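ABC transporter, substrate binding protein (Agrobacterium tumefaciens, PDB 3C9H) probably captures a solute in the periplasm and delivers it to an ABC transporter, and binds a magnesium ion. Local coordinates at residues Leu42-Ala47 with Val63-Met68; Leu36-Ser41 with Ala88-Ser93; Ala153-Phe158 with Pro254-Val259; Pro136-Tyr141 with Val249-Pro254. All blocks are in the same frame, centred on the assembly; numbering follows the deposited sequence.

Contact 1 of 4, residues Leu42-Ala47 with Val63-Met68; sequences LDEPLA and VHYEDM. With MG (magnesium ion), chain C.
Y65 and D67 both carry CG anti to their backbone N (chi1 -172° and 170°), so from alternate positions of strand 62-67 their side chains reach out alongside each other to the start of helix 44-57. The Y65 ring arrives tip first. Its OH donates to the carbonyl oxygen of L42 over 2.6 Å, and L42 O lies at the ring edge, near the ring plane, receiving the bond on a lone pair. The same hydroxyl is hydrogen-bonded to S40 OG, so the phenol tip is held from two sides. A47 turns its methyl onto that tip, with A47 CB 3.2 Å from Y65 OH, while L42 CB sits 3.4 Å from the same oxygen; farther back, E44 CG brushes Y65 CD2 at 4.0 Å. The three elements strand 35-40, helix 44-57 and strand 62-67 form a beta-alpha-beta unit, and the contact ties the helix's first turn to the second strand. D67 OD2 accepts the backbone N-H of E44 at 3.0 Å, from above the carboxylate plane, at an N-H...O angle of 152°. D43, at the N-cap position, makes no capping bond with its side chain. With CG anti to the carbonyl carbon, D43 OD1 binds the magnesium ion at 2.3 Å, alongside S41 O and water 1. D43 OD1 and D67 OD1 are only 4.5 Å apart; the nearby cation would probably ease the repulsion between these two carboxylates and favour their ionised forms.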
# COMPACT_ATOMS: atom_id res chain seq x y z
N LEU A 42 6.88 -2.80 -0.73
CA LEU A 42 6.29 -4.13 -0.84
C LEU A 42 7.14 -5.08 0.01
O LEU A 42 8.34 -5.26 -0.24
CB LEU A 42 6.19 -4.59 -2.29
CG LEU A 42 5.58 -6.00 -2.54
CD1 LEU A 42 4.15 -6.15 -2.01
CD2 LEU A 42 5.61 -6.40 -3.98
N ASP A 43 6.52 -5.66 1.03
CA ASP A 43 7.25 -6.54 1.97
C ASP A 43 8.02 -7.60 1.19
O ASP A 43 7.45 -8.30 0.32
CB ASP A 43 6.30 -7.23 2.95
CG ASP A 43 5.65 -6.26 3.94
OD1 ASP A 43 5.76 -5.03 3.80
OD2 ASP A 43 5.01 -6.75 4.89
N GLU A 44 9.31 -7.71 1.50
CA GLU A 44 10.24 -8.52 0.70
C GLU A 44 9.80 -9.94 0.41
O GLU A 44 9.94 -10.38 -0.72
CB GLU A 44 11.65 -8.48 1.29
CG GLU A 44 12.71 -9.13 0.39
CD GLU A 44 12.91 -10.61 0.67
OE1 GLU A 44 12.28 -11.13 1.62
OE2 GLU A 44 13.75 -11.22 -0.05
N PRO A 45 9.25 -10.68 1.40
CA PRO A 45 8.84 -12.05 1.06
C PRO A 45 7.75 -12.14 0.02
O PRO A 45 7.75 -13.06 -0.77
CB PRO A 45 8.43 -12.66 2.41
CG PRO A 45 9.13 -11.80 3.43
CD PRO A 45 9.08 -10.41 2.84
N LEU A 46 6.85 -11.15 -0.02
CA LEU A 46 5.85 -11.10 -1.08
C LEU A 46 6.44 -10.62 -2.42
O LEU A 46 5.94 -10.96 -3.51
CB LEU A 46 4.69 -10.20 -0.63
CG LEU A 46 3.23 -10.54 -0.88
CD1 LEU A 46 2.89 -12.03 -0.77
CD2 LEU A 46 2.39 -9.68 0.08
N ALA A 47 7.51 -9.84 -2.35
CA ALA A 47 8.18 -9.32 -3.53
C ALA A 47 9.03 -10.39 -4.26
O ALA A 47 9.30 -10.26 -5.46
CB ALA A 47 9.04 -8.10 -3.16
N VAL A 63 19.82 -7.90 -8.45
CA VAL A 63 18.77 -7.03 -7.87
C VAL A 63 19.08 -6.73 -6.41
O VAL A 63 19.18 -7.63 -5.58
CB VAL A 63 17.37 -7.67 -7.98
CG1 VAL A 63 16.31 -6.77 -7.34
CG2 VAL A 63 17.03 -7.95 -9.43
N HIS A 64 19.24 -5.45 -6.12
CA HIS A 64 19.45 -4.94 -4.79
C HIS A 64 18.12 -4.31 -4.31
O HIS A 64 17.74 -3.19 -4.71
CB HIS A 64 20.58 -3.91 -4.85
CG HIS A 64 20.95 -3.33 -3.53
ND1 HIS A 64 20.07 -2.62 -2.75
CD2 HIS A 64 22.14 -3.28 -2.90
CE1 HIS A 64 20.70 -2.20 -1.66
NE2 HIS A 64 21.96 -2.57 -1.74
N TYR A 65 17.41 -5.06 -3.47
CA TYR A 65 16.05 -4.73 -3.08
C TYR A 65 16.03 -4.20 -1.68
O TYR A 65 16.36 -4.92 -0.75
CB TYR A 65 15.15 -5.98 -3.18
CG TYR A 65 13.68 -5.70 -3.00
CD1 TYR A 65 12.86 -5.35 -4.09
CD2 TYR A 65 13.06 -5.78 -1.72
CE1 TYR A 65 11.48 -5.12 -3.94
CE2 TYR A 65 11.68 -5.54 -1.57
CZ TYR A 65 10.90 -5.20 -2.68
OH TYR A 65 9.53 -4.95 -2.54
N GLU A 66 15.62 -2.94 -1.53
CA GLU A 66 15.46 -2.30 -0.24
C GLU A 66 14.00 -2.08 0.12
O GLU A 66 13.28 -1.29 -0.51
CB GLU A 66 16.22 -0.96 -0.17
CG GLU A 66 17.65 -1.05 -0.63
CD GLU A 66 18.60 -0.09 0.10
OE1 GLU A 66 18.24 0.49 1.16
OE2 GLU A 66 19.74 0.07 -0.40
N ASP A 67 13.58 -2.79 1.16
CA ASP A 67 12.24 -2.78 1.71
C ASP A 67 12.25 -1.75 2.83
O ASP A 67 12.92 -1.90 3.84
CB ASP A 67 11.90 -4.22 2.17
CG ASP A 67 10.62 -4.34 2.97
OD1 ASP A 67 9.92 -3.35 3.27
OD2 ASP A 67 10.29 -5.50 3.32
N MET A 68 11.47 -0.70 2.63
CA MET A 68 11.43 0.41 3.53
C MET A 68 10.04 1.05 3.59
O MET A 68 9.20 0.83 2.71
CB MET A 68 12.52 1.44 3.15
CG MET A 68 12.27 2.29 1.92
SD MET A 68 13.69 3.32 1.33
CE MET A 68 14.71 2.03 0.70
MG MG C . 5.73 -2.72 3.59
O HOH W 1 7.89 -2.65 4.32

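Contact 2 of 4, residues Leu36-Ser41 with Ala88-Ser93; sequences LVVYSS and ADFAFS. With MG (magnesium ion), chain C.
The close-packed part is the A88 end, where the methyl of A88 sits squarely over the Y39 ring: A88 CB is 3.4 Å from the ring centroid and only 5° off the normal, a CH-pi contact over the middle of the face. Y39 is placed there by CG lying anti to its carbonyl carbon (chi1 -55°), and its OH goes on to bond E80. Next to it D89 grips V37 twice. D89 OD2 takes the N-H of V37 at 2.9 Å from above the carboxylate plane, and D89 N gives to V37 O at 2.9 Å. OD1 of D89 is held by N273 N, so with both oxygens bonded the carboxylate's rotation is fixed. The buried A88 N, by contrast, finds no partner in the model.

From here two parallel strands run on in register, V38 beside F90, Y39 beside A91 and S40 beside F92. Y39 N donates to F90 O, F92 N to Y39 O, and S41 N to F92 O at 3.0 Å.

The S41 end is looser and wetter. Water 2 donates to S41 OG at 2.7 Å and, weakly, to F92 O, so a single water bridges the strands; S40 OG, hydrogen-bonded to Y65 OH, meets the F92 ring only at its edge, 3.5 Å from F92 CD2. S41 turns its O to the magnesium ion, and S41 OG hydrogen-bonds a citrate, probably from the crystallisation liquor.

Strand 62-67 flanks strand 35-40 and strand 258-268 flanks strand 90-93; helix 70-82 covers the Y39 and A91 face, helix 274-285 the V38 and F90 face.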
# COMPACT_ATOMS: atom_id res chain seq x y z
N LEU A 36 20.48 -3.70 -10.37
CA LEU A 36 19.27 -2.88 -10.20
C LEU A 36 19.06 -2.57 -8.73
O LEU A 36 19.04 -3.47 -7.87
CB LEU A 36 18.05 -3.65 -10.74
CG LEU A 36 16.68 -3.03 -10.49
CD1 LEU A 36 16.45 -1.81 -11.43
CD2 LEU A 36 15.61 -4.08 -10.62
N VAL A 37 18.89 -1.30 -8.42
CA VAL A 37 18.60 -0.89 -7.07
C VAL A 37 17.12 -0.47 -6.99
O VAL A 37 16.68 0.39 -7.75
CB VAL A 37 19.50 0.24 -6.59
CG1 VAL A 37 19.09 0.68 -5.20
CG2 VAL A 37 21.00 -0.23 -6.59
N VAL A 38 16.39 -1.07 -6.06
CA VAL A 38 14.95 -0.81 -5.87
C VAL A 38 14.70 -0.29 -4.45
O VAL A 38 15.13 -0.92 -3.48
CB VAL A 38 14.12 -2.13 -6.12
CG1 VAL A 38 12.62 -1.90 -5.89
CG2 VAL A 38 14.43 -2.73 -7.51
N TYR A 39 14.04 0.86 -4.31
CA TYR A 39 13.41 1.23 -3.03
C TYR A 39 11.92 0.93 -3.10
O TYR A 39 11.21 1.51 -3.93
CB TYR A 39 13.58 2.70 -2.67
CG TYR A 39 15.01 3.20 -2.62
CD1 TYR A 39 16.10 2.34 -2.62
CD2 TYR A 39 15.25 4.59 -2.58
CE1 TYR A 39 17.40 2.85 -2.59
CE2 TYR A 39 16.51 5.09 -2.57
CZ TYR A 39 17.59 4.22 -2.56
OH TYR A 39 18.86 4.76 -2.54
N SER A 40 11.46 0.04 -2.24
CA SER A 40 10.07 -0.47 -2.28
C SER A 40 9.45 -0.69 -0.92
O SER A 40 10.11 -1.01 0.06
CB SER A 40 10.03 -1.75 -3.09
OG SER A 40 8.76 -2.38 -3.06
N SER A 41 8.16 -0.46 -0.84
CA SER A 41 7.45 -0.71 0.39
C SER A 41 6.79 -2.08 0.39
O SER A 41 6.20 -2.44 1.38
CB SER A 41 6.41 0.37 0.65
OG SER A 41 5.33 0.33 -0.28
N ALA A 88 17.91 5.32 -6.18
CA ALA A 88 17.35 4.06 -6.70
C ALA A 88 17.04 4.16 -8.19
O ALA A 88 16.81 5.26 -8.74
CB ALA A 88 16.06 3.71 -5.93
N ASP A 89 17.01 3.01 -8.84
CA ASP A 89 16.64 2.92 -10.24
C ASP A 89 15.12 2.78 -10.43
O ASP A 89 14.60 3.06 -11.52
CB ASP A 89 17.36 1.73 -10.85
CG ASP A 89 18.88 1.81 -10.68
OD1 ASP A 89 19.41 2.91 -10.84
OD2 ASP A 89 19.53 0.80 -10.36
N PHE A 90 14.44 2.31 -9.37
CA PHE A 90 12.98 2.10 -9.32
C PHE A 90 12.47 2.35 -7.91
O PHE A 90 13.05 1.85 -6.93
CB PHE A 90 12.63 0.67 -9.78
CG PHE A 90 11.15 0.44 -10.00
CD1 PHE A 90 10.44 1.15 -10.95
CD2 PHE A 90 10.47 -0.49 -9.26
CE1 PHE A 90 9.07 0.93 -11.13
CE2 PHE A 90 9.11 -0.72 -9.44
CZ PHE A 90 8.42 -0.00 -10.38
N ALA A 91 11.41 3.16 -7.80
CA ALA A 91 10.75 3.45 -6.56
C ALA A 91 9.36 2.91 -6.66
O ALA A 91 8.63 3.22 -7.61
CB ALA A 91 10.72 4.97 -6.28
N PHE A 92 8.96 2.11 -5.69
CA PHE A 92 7.66 1.42 -5.72
C PHE A 92 6.99 1.57 -4.36
O PHE A 92 7.47 1.02 -3.35
CB PHE A 92 7.91 -0.04 -6.08
CG PHE A 92 6.63 -0.85 -6.33
CD1 PHE A 92 5.71 -0.44 -7.26
CD2 PHE A 92 6.43 -2.06 -5.67
CE1 PHE A 92 4.57 -1.17 -7.51
CE2 PHE A 92 5.29 -2.81 -5.93
CZ PHE A 92 4.36 -2.34 -6.85
N SER A 93 5.88 2.32 -4.32
CA SER A 93 5.29 2.76 -3.06
C SER A 93 3.77 2.82 -3.10
O SER A 93 3.17 3.23 -4.10
CB SER A 93 5.81 4.16 -2.74
OG SER A 93 5.24 4.66 -1.55
MG MG C . 5.73 -2.72 3.59
O HOH W 2 4.91 -0.68 -2.80
O HOH W 1 7.89 -2.65 4.32

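Contact 3 of 4, residues Ala153-Phe158 with Pro254-Val259; sequences ATRAEF and PKDYTV
NH2 of R155 is the best-held polar atom, with two strong grips and a weak third. It forms a salt bridge to D256 OD1 at 3.0 Å, donates to a lone pair of Y257 O at 3.0 Å, and has a long, weak bond to D256 OD2. The chain runs extended from CG to NE, and chi4 of 89° then turns the guanidinium flat onto the Y257 ring, centres 3.7 Å apart and planes 10° apart, a stacked cation-pi pair. At the hydroxyl end of the stack, Y232 OH takes R155 NE and D191 takes Y257 OH.

D256 also serves the helix start: its OD2 accepts R155 N at 2.9 Å, nearly straight at 170°, and water 4 links it to A156 N. T154 is the N-cap, its OG1 accepting E157 N at 3.1 Å, and E157 OE1 accepts the N-H of A153, the residue before the cap. The backbone N-H of the exposed K255 hydrogen-bonds A153 O, with K255 N 2.8 Å away almost along the C=O axis.

The contact thus binds the first turn of helix 155-164 to the loop entering strand 258-268, with helix 183-194 packed against Y257 and V259, and strand 323-325 against Y257 and T258.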
# COMPACT_ATOMS: atom_id res chain seq x y z
N ALA A 153 -18.87 -4.95 10.15
CA ALA A 153 -18.71 -4.89 8.70
C ALA A 153 -18.82 -3.46 8.13
O ALA A 153 -18.67 -3.26 6.93
CB ALA A 153 -19.75 -5.78 8.03
N THR A 154 -19.08 -2.50 9.00
CA THR A 154 -19.14 -1.10 8.65
C THR A 154 -18.49 -0.32 9.78
O THR A 154 -18.25 -0.86 10.86
CB THR A 154 -20.60 -0.59 8.48
OG1 THR A 154 -21.23 -0.52 9.76
CG2 THR A 154 -21.40 -1.45 7.53
N ARG A 155 -18.24 0.95 9.53
CA ARG A 155 -17.66 1.82 10.54
C ARG A 155 -18.61 2.10 11.71
O ARG A 155 -18.18 2.17 12.84
CB ARG A 155 -17.15 3.11 9.87
CG ARG A 155 -15.80 2.85 9.20
CD ARG A 155 -15.50 3.76 8.07
NE ARG A 155 -14.31 3.33 7.35
CZ ARG A 155 -14.30 2.48 6.33
NH1 ARG A 155 -13.16 2.17 5.75
NH2 ARG A 155 -15.43 1.95 5.86
N ALA A 156 -19.89 2.26 11.42
CA ALA A 156 -20.92 2.33 12.46
C ALA A 156 -20.88 1.11 13.36
O ALA A 156 -20.87 1.25 14.59
CB ALA A 156 -22.30 2.49 11.86
N GLU A 157 -20.84 -0.08 12.77
CA GLU A 157 -20.78 -1.34 13.53
C GLU A 157 -19.49 -1.49 14.33
O GLU A 157 -19.48 -2.09 15.40
CB GLU A 157 -20.94 -2.57 12.61
CG GLU A 157 -22.33 -2.74 12.07
CD GLU A 157 -22.49 -3.96 11.17
OE1 GLU A 157 -21.58 -4.79 11.08
OE2 GLU A 157 -23.56 -4.10 10.55
N PHE A 158 -18.40 -0.97 13.78
CA PHE A 158 -17.12 -1.04 14.45
C PHE A 158 -17.21 -0.26 15.76
O PHE A 158 -16.83 -0.77 16.81
CB PHE A 158 -16.03 -0.43 13.55
CG PHE A 158 -14.62 -0.87 13.87
CD1 PHE A 158 -13.95 -1.77 13.04
CD2 PHE A 158 -13.95 -0.34 14.95
CE1 PHE A 158 -12.61 -2.17 13.30
CE2 PHE A 158 -12.61 -0.71 15.25
CZ PHE A 158 -11.94 -1.63 14.43
N PRO A 254 -15.03 -3.59 4.25
CA PRO A 254 -16.13 -2.80 4.78
C PRO A 254 -17.26 -2.55 3.77
O PRO A 254 -17.01 -2.15 2.61
CB PRO A 254 -15.46 -1.49 5.18
CG PRO A 254 -14.07 -1.89 5.47
CD PRO A 254 -13.74 -2.91 4.45
N LYS A 255 -18.49 -2.75 4.22
CA LYS A 255 -19.66 -2.69 3.35
C LYS A 255 -20.20 -1.29 3.13
O LYS A 255 -20.85 -1.06 2.11
CB LYS A 255 -20.77 -3.59 3.90
CG LYS A 255 -20.43 -5.07 3.87
CD LYS A 255 -21.50 -5.82 4.61
CE LYS A 255 -21.27 -7.32 4.65
NZ LYS A 255 -22.34 -7.93 5.51
N ASP A 256 -19.96 -0.38 4.07
CA ASP A 256 -20.28 1.05 3.88
C ASP A 256 -19.41 1.68 2.76
O ASP A 256 -19.93 2.28 1.83
CB ASP A 256 -20.20 1.84 5.21
CG ASP A 256 -18.91 1.59 6.01
OD1 ASP A 256 -18.12 0.67 5.69
OD2 ASP A 256 -18.70 2.30 7.01
N TYR A 257 -18.10 1.52 2.83
CA TYR A 257 -17.25 1.84 1.68
C TYR A 257 -15.89 1.20 1.90
O TYR A 257 -15.49 0.94 3.04
CB TYR A 257 -17.10 3.35 1.47
CG TYR A 257 -16.36 4.04 2.59
CD1 TYR A 257 -14.98 4.15 2.59
CD2 TYR A 257 -17.06 4.60 3.66
CE1 TYR A 257 -14.31 4.78 3.64
CE2 TYR A 257 -16.41 5.23 4.68
CZ TYR A 257 -15.04 5.33 4.68
OH TYR A 257 -14.44 5.98 5.74
N THR A 258 -15.17 0.96 0.81
CA THR A 258 -13.84 0.37 0.90
C THR A 258 -12.88 1.24 0.10
O THR A 258 -13.01 1.36 -1.12
CB THR A 258 -13.78 -1.12 0.39
OG1 THR A 258 -14.57 -1.99 1.22
CG2 THR A 258 -12.34 -1.65 0.44
N VAL A 259 -11.93 1.86 0.79
CA VAL A 259 -10.89 2.62 0.12
C VAL A 259 -9.93 1.66 -0.59
O VAL A 259 -9.59 0.59 -0.05
CB VAL A 259 -10.14 3.53 1.09
CG1 VAL A 259 -8.94 4.17 0.35
CG2 VAL A 259 -11.10 4.62 1.67
O HOH W 3 -11.60 1.07 3.50
O HOH W 4 -20.82 3.08 8.83

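Contact 4 of 4, residues Pro136-Tyr141 with Val249-Pro254; sequences PAVFVY and VGIVLP
P136, near the start of strand 135-142, touches lightly, its CG 4.4 Å from L253 CD2. Past A137, V138 splits its branches: CG2 meets I251 CG2 at 3.9 Å, and CG1 lies beside the L253 side chain, the two pointing the same way.

F139 is the first residue bridged across, in a hydrogen-bonded pair with V252. F139 N gives to V252 O and V252 N to F139 O, each at 2.9 Å, the second nearly straight at 171°. With CG anti to its carbonyl carbon, the F139 ring takes the pyrrolidine of P254 over one face, P254 CG lying 3.7 Å from the ring centroid and offset toward the rim.

V140 faces I251 in a non-hydrogen-bonded pair; its side chain packs only loosely, CB and CG1 on V249 and I251, but its CA approaches G250 O at 3.2 Å in a CA-H...O contact.

At Y141 the hydrogen-bonded pairing returns, Y141 N to G250 O and G250 N to Y141 O. Its CG sits in the crowded position between N and the carbonyl carbon (chi1 65°), folding the ring back over the neighbouring strand. G250 CA lies over one face, 3.8 Å from the centroid, a CH-pi contact; with no side chain on G250 the ring can lie this close to the backbone. V252 CG2 touches Y141 CE2.

Strand 230-235 pairs with the other edge of strand 135-142, while on the edge that holds 249-252 strand 258-268 takes over at A137; helix 216-224 covers V140 and V249, and the F158 ring of helix 155-164 meets F139 edge-to-face.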
# COMPACT_ATOMS: atom_id res chain seq x y z
N PRO A 136 -7.35 -3.09 -1.44
CA PRO A 136 -8.27 -2.45 -0.50
C PRO A 136 -7.74 -2.37 0.94
O PRO A 136 -6.90 -3.18 1.33
CB PRO A 136 -9.49 -3.35 -0.55
CG PRO A 136 -8.92 -4.74 -0.73
CD PRO A 136 -7.71 -4.50 -1.68
N ALA A 137 -8.22 -1.36 1.66
CA ALA A 137 -8.02 -1.22 3.11
C ALA A 137 -9.20 -1.87 3.81
O ALA A 137 -10.37 -1.42 3.66
CB ALA A 137 -7.98 0.22 3.48
N VAL A 138 -8.89 -2.89 4.61
CA VAL A 138 -9.91 -3.81 5.13
C VAL A 138 -9.86 -3.91 6.65
O VAL A 138 -8.89 -3.48 7.29
CB VAL A 138 -9.72 -5.23 4.54
CG1 VAL A 138 -9.74 -5.17 3.02
CG2 VAL A 138 -8.41 -5.89 5.08
N PHE A 139 -10.92 -4.48 7.22
CA PHE A 139 -10.91 -4.86 8.62
C PHE A 139 -10.32 -6.26 8.70
O PHE A 139 -10.55 -7.09 7.84
CB PHE A 139 -12.31 -4.94 9.25
CG PHE A 139 -13.15 -3.67 9.17
CD1 PHE A 139 -12.64 -2.45 8.77
CD2 PHE A 139 -14.48 -3.72 9.55
CE1 PHE A 139 -13.44 -1.31 8.74
CE2 PHE A 139 -15.30 -2.57 9.53
CZ PHE A 139 -14.77 -1.37 9.13
N VAL A 140 -9.61 -6.52 9.78
CA VAL A 140 -9.16 -7.84 10.11
C VAL A 140 -9.63 -8.15 11.53
O VAL A 140 -9.87 -7.24 12.34
CB VAL A 140 -7.63 -8.01 9.94
CG1 VAL A 140 -7.24 -7.83 8.47
CG2 VAL A 140 -6.85 -7.03 10.83
N TYR A 141 -9.83 -9.43 11.80
CA TYR A 141 -10.27 -9.84 13.14
C TYR A 141 -9.66 -11.18 13.51
O TYR A 141 -9.27 -11.95 12.64
CB TYR A 141 -11.81 -9.90 13.24
CG TYR A 141 -12.50 -10.93 12.37
CD1 TYR A 141 -12.99 -12.12 12.91
CD2 TYR A 141 -12.68 -10.71 11.01
CE1 TYR A 141 -13.62 -13.07 12.10
CE2 TYR A 141 -13.32 -11.62 10.21
CZ TYR A 141 -13.77 -12.81 10.76
OH TYR A 141 -14.40 -13.71 9.95
N VAL A 249 -6.86 -15.48 11.34
CA VAL A 249 -7.03 -14.11 10.83
C VAL A 249 -8.19 -14.10 9.84
O VAL A 249 -8.13 -14.73 8.78
CB VAL A 249 -5.76 -13.53 10.15
CG1 VAL A 249 -5.98 -12.07 9.76
CG2 VAL A 249 -4.55 -13.63 11.05
N GLY A 250 -9.24 -13.38 10.20
CA GLY A 250 -10.37 -13.13 9.30
C GLY A 250 -10.30 -11.73 8.72
O GLY A 250 -9.67 -10.84 9.29
N ILE A 251 -10.96 -11.55 7.59
CA ILE A 251 -10.96 -10.30 6.83
C ILE A 251 -12.41 -9.89 6.54
O ILE A 251 -13.24 -10.74 6.18
CB ILE A 251 -10.26 -10.48 5.46
CG1 ILE A 251 -8.80 -10.91 5.63
CG2 ILE A 251 -10.37 -9.20 4.63
CD1 ILE A 251 -8.16 -11.49 4.37
N VAL A 252 -12.69 -8.59 6.65
CA VAL A 252 -13.96 -8.00 6.21
C VAL A 252 -13.67 -6.80 5.33
O VAL A 252 -12.98 -5.85 5.76
CB VAL A 252 -14.85 -7.57 7.42
CG1 VAL A 252 -16.21 -7.07 6.95
CG2 VAL A 252 -15.03 -8.70 8.38
N LEU A 253 -14.15 -6.84 4.07
CA LEU A 253 -14.15 -5.63 3.24
C LEU A 253 -15.30 -4.78 3.74
O LEU A 253 -16.43 -5.23 3.71
CB LEU A 253 -14.32 -5.95 1.74
CG LEU A 253 -12.99 -6.18 1.00
CD1 LEU A 253 -12.47 -7.56 1.34
CD2 LEU A 253 -13.17 -6.00 -0.51
N PRO A 254 -15.03 -3.59 4.25
CA PRO A 254 -16.13 -2.80 4.78
C PRO A 254 -17.26 -2.55 3.77
O PRO A 254 -17.01 -2.15 2.61
CB PRO A 254 -15.46 -1.49 5.18
CG PRO A 254 -14.07 -1.89 5.47
CD PRO A 254 -13.74 -2.91 4.45

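In the fold
Contacts 2 and 4 are buried strand pairings, one parallel and the other antiparallel, whereas contacts 1 and 3 are partly buried and bring a helix start to a strand or the loop before one. Contact 1 nests within the chain loop closed by contact 2; the two touch, and both supply a magnesium ligand from the turn after strand 35-40. Contacts 3 and 4 share P254, cross along the chain and lie away from the metal, across the chain's centre from contact 2. Aspartates receive the first helical N-H in contacts 1 and 3, but a metal neighbours one and an arginine the other. The two pairs of contacts fit the two lobes expected of a periplasmic binding protein.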